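Side-chain contact in putative acyl-CoA dehydrogenase (PDB 5JSC), which belongs to the acyl-CoA dehydrogenase family of flavoproteins and binds flavin-adenine dinucleotide: residues G75-A78 and G83-I86. Sequence-based numbering, arbitrary orientation.
Sequences GGVA and GDTI. With SO4 (sulfate ion), chain R.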
loop_
_atom_site.group_PDB
_atom_site.type_symbol
_atom_site.label_atom_id
_atom_site.label_comp_id
_atom_site.label_asym_id
_atom_site.label_seq_id
_atom_site.Cartn_x
_atom_site.Cartn_y
_atom_site.Cartn_z
ATOM N N GLY C 75 36.323 3.620 -17.288
ATOM C CA GLY C 75 37.082 4.734 -16.738
ATOM C C GLY C 75 38.503 4.776 -17.269
ATOM O O GLY C 75 39.254 3.807 -17.152
ATOM N N GLY C 76 38.871 5.930 -17.821
ATOM C CA GLY C 76 40.245 6.174 -18.235
ATOM C C GLY C 76 40.348 6.445 -19.721
ATOM O O GLY C 76 40.163 5.537 -20.539
ATOM N N VAL C 77 40.655 7.692 -20.089
ATOM C CA VAL C 77 40.717 8.048 -21.502
ATOM C C VAL C 77 41.784 7.227 -22.221
ATOM O O VAL C 77 41.596 6.808 -23.371
ATOM C CB VAL C 77 40.959 9.560 -21.649
ATOM C CG1 VAL C 77 41.224 9.918 -23.102
ATOM C CG2 VAL C 77 39.757 10.320 -21.123
ATOM N N ALA C 78 42.910 6.970 -21.551
ATOM C CA ALA C 78 43.981 6.186 -22.157
ATOM C C ALA C 78 43.554 4.762 -22.481
ATOM O O ALA C 78 44.210 4.100 -23.297
ATOM C CB ALA C 78 45.192 6.156 -21.224
ATOM N N GLY C 83 35.918 9.478 -20.250
ATOM C CA GLY C 83 36.691 10.338 -19.381
ATOM C C GLY C 83 37.516 9.490 -18.435
ATOM O O GLY C 83 37.475 8.261 -18.489
ATOM N N ASP C 84 38.270 10.167 -17.569
ATOM C CA ASP C 84 39.031 9.436 -16.569
ATOM C C ASP C 84 38.149 8.972 -15.424
ATOM O O ASP C 84 38.479 7.980 -14.771
ATOM C CB ASP C 84 40.194 10.284 -16.044
ATOM C CG ASP C 84 41.406 10.268 -16.977
ATOM O OD1 ASP C 84 41.429 9.475 -17.942
ATOM O OD2 ASP C 84 42.354 11.040 -16.732
ATOM N N THR C 85 37.023 9.638 -15.196
ATOM C CA THR C 85 35.976 9.126 -14.328
ATOM C C THR C 85 34.866 8.542 -15.185
ATOM O O THR C 85 34.746 8.838 -16.377
ATOM C CB THR C 85 35.389 10.228 -13.432
ATOM O OG1 THR C 85 34.689 11.179 -14.244
ATOM C CG2 THR C 85 36.482 10.942 -12.655
ATOM N N ILE C 86 34.052 7.700 -14.566
ATOM C CA ILE C 86 32.836 7.214 -15.205
ATOM C C ILE C 86 31.736 8.222 -14.910
ATOM O O ILE C 86 31.438 8.501 -13.744
ATOM C CB ILE C 86 32.468 5.803 -14.715
ATOM C CG1 ILE C 86 33.504 4.793 -15.240
ATOM C CG2 ILE C 86 31.040 5.437 -15.145
ATOM C CD1 ILE C 86 33.453 3.444 -14.582
HETATM S S SO4 R . 34.998 7.202 -10.886
HETATM O O1 SO4 R . 34.615 8.485 -10.314
HETATM O O2 SO4 R . 36.424 7.252 -11.216
HETATM O O3 SO4 R . 34.759 6.154 -9.896
HETATM O O4 SO4 R . 34.221 6.954 -12.090
HETATM O O HOH W 1 43.636 8.143 -18.988
#
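With chi1 at -81°, Asp84 sets its CG beside its own backbone N, and a nearly flat chi2 of -9° swings OD1 back to the N-H of Val77; CG2 of Val77, likewise beside its backbone N, lies over Gly83. The meeting fastens a loop of the N-terminal helical domain upon itself, between helix 53-66 and helix 88-101. Val77 N reaches Asp84 OD1 at 2.9 Å, a nearly straight bond (170°) arriving almost along the C-O axis. Water 1 donates to the same oxygen at 2.8 Å and accepts from Ala78 N, so OD1 takes the amide of Val77 directly and that of Ala78 through the water, at the start of a 3-10 segment, a task suited to a short acidic side chain. Next to it, Gly76 N bonds to Gly83 O (2.8 Å). Gly76 has a positive phi of the kind glycine accepts, its CA close against Asp84 OD1, and Val77 CG2 packs on Gly83 CA at 3.5 Å. Gly75 N is bonded to Ser120 OG. Ile86, buried like Gly75, lays CG1 3.7 Å from Gly75 N, while its own N donates to O4 of a sulfate ion that probably came from the crystallisation solution, at 2.6 Å.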